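Glycerate kinase, putative (Thermotoga maritima, PDB 2B8N) catalyses the ATP-dependent, magnesium-requiring phosphorylation of D-glycerate to 2-phosphoglycerate, a step in serine degradation by way of 3-hydroxypyruvate. Local coordinates at residues P36-K41 with C267-S272; L203-D208 with I260-K265. All coordinates share one frame; numbering follows the deposited sequence.

Interaction 1: P36-K41 with C267-S272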
# COMPACT_ATOMS: atom_id res chain seq x y z
N PRO A 36 2.88 -9.27 7.27
CA PRO A 36 1.93 -10.30 6.83
C PRO A 36 1.65 -11.41 7.88
O PRO A 36 0.49 -11.75 8.09
CB PRO A 36 2.59 -10.88 5.56
CG PRO A 36 3.57 -9.81 5.10
CD PRO A 36 4.01 -9.08 6.33
N ASP A 37 2.70 -11.94 8.51
CA ASP A 37 2.57 -13.07 9.44
C ASP A 37 1.61 -12.72 10.58
O ASP A 37 0.64 -13.44 10.84
CB ASP A 37 3.94 -13.50 10.01
CG ASP A 37 3.89 -14.86 10.74
OD1 ASP A 37 3.79 -15.92 10.06
OD2 ASP A 37 3.97 -14.88 11.99
N ARG A 38 1.88 -11.62 11.25
CA ARG A 38 1.08 -11.23 12.37
C ARG A 38 -0.34 -10.81 11.92
O ARG A 38 -1.32 -11.09 12.63
CB ARG A 38 1.81 -10.12 13.14
CG ARG A 38 0.97 -9.42 14.20
CD ARG A 38 1.77 -8.84 15.34
NE ARG A 38 1.01 -7.78 15.99
CZ ARG A 38 1.54 -6.81 16.73
NH1 ARG A 38 2.85 -6.76 16.94
NH2 ARG A 38 0.77 -5.89 17.27
N ALA A 39 -0.48 -10.17 10.76
CA ALA A 39 -1.81 -9.68 10.33
C ALA A 39 -2.79 -10.81 10.08
O ALA A 39 -3.98 -10.73 10.44
CB ALA A 39 -1.70 -8.81 9.07
N VAL A 40 -2.26 -11.86 9.46
CA VAL A 40 -3.02 -13.06 9.15
C VAL A 40 -3.38 -13.81 10.44
O VAL A 40 -4.55 -14.09 10.70
CB VAL A 40 -2.21 -13.98 8.21
CG1 VAL A 40 -2.85 -15.36 8.08
CG2 VAL A 40 -2.09 -13.34 6.83
N LYS A 41 -2.37 -14.12 11.24
CA LYS A 41 -2.58 -14.92 12.45
C LYS A 41 -3.54 -14.26 13.46
O LYS A 41 -4.25 -14.96 14.18
CB LYS A 41 -1.22 -15.24 13.12
CG LYS A 41 -0.48 -16.43 12.51
CD LYS A 41 1.01 -16.40 12.87
CE LYS A 41 1.76 -17.67 12.39
NZ LYS A 41 3.22 -17.65 12.76
N CYS A 267 -1.46 3.26 12.69
CA CYS A 267 -1.63 4.41 13.56
C CYS A 267 -2.16 4.04 14.93
O CYS A 267 -1.74 4.63 15.93
CB CYS A 267 -2.58 5.39 12.92
SG CYS A 267 -1.72 6.30 11.69
N ASP A 268 -3.08 3.07 14.97
CA ASP A 268 -3.65 2.58 16.23
C ASP A 268 -2.59 1.96 17.10
O ASP A 268 -2.61 2.16 18.30
CB ASP A 268 -4.79 1.55 16.02
CG ASP A 268 -6.14 2.20 15.78
OD1 ASP A 268 -6.28 3.42 15.98
OD2 ASP A 268 -7.09 1.49 15.39
N GLU A 269 -1.68 1.20 16.49
CA GLU A 269 -0.63 0.53 17.24
C GLU A 269 0.36 1.55 17.78
O GLU A 269 0.81 1.43 18.93
CB GLU A 269 0.10 -0.51 16.39
CG GLU A 269 1.06 -1.41 17.18
CD GLU A 269 0.34 -2.42 18.05
OE1 GLU A 269 -0.90 -2.29 18.19
OE2 GLU A 269 1.01 -3.33 18.61
N ALA A 270 0.70 2.55 16.99
CA ALA A 270 1.61 3.59 17.48
C ALA A 270 0.95 4.32 18.63
O ALA A 270 1.61 4.58 19.63
CB ALA A 270 1.96 4.54 16.41
N LYS A 271 -0.35 4.61 18.52
CA LYS A 271 -1.08 5.26 19.63
C LYS A 271 -1.00 4.47 20.94
O LYS A 271 -0.76 5.05 22.02
CB LYS A 271 -2.56 5.47 19.31
CG LYS A 271 -3.36 6.03 20.50
CD LYS A 271 -4.72 6.58 20.06
CE LYS A 271 -5.59 6.96 21.25
NZ LYS A 271 -6.98 7.26 20.87
N SER A 272 -1.21 3.17 20.85
CA SER A 272 -1.20 2.37 22.04
C SER A 272 0.24 2.12 22.55
O SER A 272 0.44 2.04 23.75
CB SER A 272 -1.98 1.08 21.84
OG SER A 272 -1.09 0.02 21.65
O HOH W 1 3.50 -3.79 17.82
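Arg-38 and Glu-269 form a single salt bridge at the protein surface between the short helix 36-41 and helix 263-276, and no other pair of side chains touches across these two segments. Arg-38 NH2 donates to Glu-269 OE2 at 2.9 Å, with an N-H...O angle of 148°. The bond shows how one ion pair can look different from its two ends: the oxygen sits at the edge of the guanidinium, nearly in its plane, whereas the nitrogen arrives from above the carboxylate plane, and the two planes are 73° apart. Arg-38 reaches across with an extended chain, while Glu-269 comes from the opposite direction and bends at chi2 (72°), which turns its carboxylate toward Arg-38 NH2. A water reinforces the bridge, donating to Glu-269 OE2 at 2.7 Å and accepting from Arg-38 NH1 at 3.2 Å, so OE2 is gripped twice. Arg-38 NE pairs in turn with Glu-42, which should help fix the rotation of the guanidinium. Along helix 36-41, Lys-41 NZ reaches back one turn to the syn lone pair of Asp-37 OD2 (3.0 Å) and also meets Glu-70. Ala-33 touches both partners of the bridge; beyond them, helix 36-41 rests on helix 61-72, while helix 263-276 packs Ala-270 against helix 17-32 and Cys-267 against strand 280-285.

Interaction 2: L203-D208 with I260-K265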
# COMPACT_ATOMS: atom_id res chain seq x y z
N LEU A 203 -4.88 4.30 -0.36
CA LEU A 203 -5.39 5.24 0.64
C LEU A 203 -6.93 5.23 0.64
O LEU A 203 -7.56 5.42 -0.40
CB LEU A 203 -4.88 6.64 0.36
CG LEU A 203 -4.97 7.64 1.51
CD1 LEU A 203 -4.04 7.23 2.63
CD2 LEU A 203 -4.66 9.04 1.00
N GLY A 204 -7.52 4.98 1.80
CA GLY A 204 -8.97 4.88 1.88
C GLY A 204 -9.47 3.49 1.56
O GLY A 204 -10.67 3.26 1.47
N ASP A 205 -8.54 2.57 1.37
CA ASP A 205 -8.83 1.14 1.27
C ASP A 205 -10.03 0.88 0.37
O ASP A 205 -10.94 0.15 0.73
CB ASP A 205 -9.05 0.48 2.66
CG ASP A 205 -8.02 0.91 3.73
OD1 ASP A 205 -6.78 0.95 3.46
OD2 ASP A 205 -8.47 1.19 4.87
N ARG A 206 -9.99 1.44 -0.83
CA ARG A 206 -11.10 1.34 -1.75
C ARG A 206 -11.04 -0.01 -2.46
O ARG A 206 -10.15 -0.23 -3.29
CB ARG A 206 -10.98 2.46 -2.78
CG ARG A 206 -11.37 3.85 -2.30
CD ARG A 206 -12.78 4.19 -2.79
NE ARG A 206 -12.83 4.35 -4.24
CZ ARG A 206 -13.87 4.83 -4.91
NH1 ARG A 206 -14.99 5.20 -4.27
NH2 ARG A 206 -13.80 4.96 -6.24
N LEU A 207 -11.96 -0.90 -2.13
CA LEU A 207 -11.92 -2.28 -2.65
C LEU A 207 -12.29 -2.39 -4.13
O LEU A 207 -12.05 -3.41 -4.74
CB LEU A 207 -12.81 -3.19 -1.80
CG LEU A 207 -12.44 -3.28 -0.31
CD1 LEU A 207 -13.62 -3.76 0.51
CD2 LEU A 207 -11.24 -4.19 -0.12
N ASP A 208 -12.88 -1.35 -4.68
CA ASP A 208 -13.23 -1.32 -6.10
C ASP A 208 -12.03 -0.94 -6.94
O ASP A 208 -12.07 -1.06 -8.16
CB ASP A 208 -14.34 -0.30 -6.35
CG ASP A 208 -13.97 1.10 -5.87
OD1 ASP A 208 -13.16 1.23 -4.94
OD2 ASP A 208 -14.51 2.08 -6.42
N ILE A 260 -7.03 -6.76 6.81
CA ILE A 260 -6.13 -7.17 7.90
C ILE A 260 -4.94 -6.21 8.08
O ILE A 260 -4.31 -6.19 9.12
CB ILE A 260 -5.67 -8.67 7.76
CG1 ILE A 260 -4.67 -8.86 6.63
CG2 ILE A 260 -6.88 -9.57 7.56
CD1 ILE A 260 -4.07 -10.22 6.60
N GLY A 261 -4.64 -5.40 7.09
CA GLY A 261 -3.67 -4.34 7.29
C GLY A 261 -4.02 -3.11 6.50
O GLY A 261 -4.49 -3.19 5.39
N ASN A 262 -3.77 -1.96 7.09
CA ASN A 262 -3.93 -0.68 6.41
C ASN A 262 -3.31 0.40 7.27
O ASN A 262 -2.86 0.13 8.36
CB ASN A 262 -5.41 -0.38 6.19
CG ASN A 262 -6.16 -0.29 7.50
OD1 ASN A 262 -5.55 -0.26 8.58
ND2 ASN A 262 -7.48 -0.23 7.41
N VAL A 263 -3.31 1.64 6.82
CA VAL A 263 -2.64 2.70 7.59
C VAL A 263 -3.31 2.98 8.97
O VAL A 263 -2.65 3.42 9.94
CB VAL A 263 -2.48 3.98 6.73
CG1 VAL A 263 -3.79 4.73 6.63
CG2 VAL A 263 -1.37 4.87 7.27
N GLN A 264 -4.60 2.69 9.08
CA GLN A 264 -5.29 2.87 10.36
C GLN A 264 -4.73 1.93 11.43
O GLN A 264 -4.49 2.37 12.57
CB GLN A 264 -6.78 2.62 10.23
CG GLN A 264 -7.51 3.57 9.32
CD GLN A 264 -9.01 3.37 9.43
OE1 GLN A 264 -9.51 2.94 10.48
NE2 GLN A 264 -9.74 3.66 8.36
N LYS A 265 -4.51 0.65 11.08
CA LYS A 265 -4.02 -0.33 12.06
C LYS A 265 -2.67 0.13 12.61
O LYS A 265 -2.39 -0.02 13.80
CB LYS A 265 -3.93 -1.73 11.44
CG LYS A 265 -3.59 -2.86 12.42
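Asp-205 and Asn-262 have the nearest CA atoms across the two segments, 7.3 Å apart, where an irregular loop passes the turn between strand 255-261 and helix 263-276. Two successive positive phi angles shape that loop: Gly-204 adopts a conformation in which a side chain would press on the carbonyl oxygen of Leu-203, and Asp-205 follows in the left-handed region, its CB directed at the turn. The two side chains cross at about a right angle, yet their carboxylate and amide planes differ by just 16°. Asn-262 ND2 donates to Asp-205 OD2 at 3.1 Å along a bent path (137°), meeting the oxygen from above the carboxylate plane. Asp-205 OD1 lies by Asn-262 CB and is hydrogen-bonded to Ser-200 OG, so each carboxylate oxygen has a separate partner. The other end of the amide faces the helix: with CG between the backbone N and the carbonyl carbon (chi1 61°), Asn-262 OD1 receives Lys-265 N at 2.9 Å, nearly straight. Replacing Asp-205 by an alanine would probably leave both Asn-262 ND2 and the Ser-200 hydroxyl without this partner and the amide held mainly through OD1. Asn-262 is thus a classical N-cap, bonding the third residue of its helix, at a strand-to-helix junction typical of parallel alpha/beta sheets; Asp-205 braces it from the loop after the neighbouring strand 193-199, at the carboxyl-terminal edge of the sheet.

Helix 263-276 joins the two contacts, whose centres lie 13 Å apart: interaction 2 secures its first turn, and interaction 1 joins Glu-269, farther along it, to helix 36-41. Ile-260, two residues before the N-cap, links them physically, with its O 3.7 Å from Ala-39 CB and its CD1 3.7 Å from Val-40 CG2. In sequence, both segments of interaction 2 fall between Lys-41 and Cys-267, the inner ends of interaction 1. The helix runs from strand 255-261, at the border of the parallel sheet, to strand 280-285, at the border of the mixed sheet, so both contacts lie on the connection between the two halves of the kinase, whose substrates probably bind in the cleft between them.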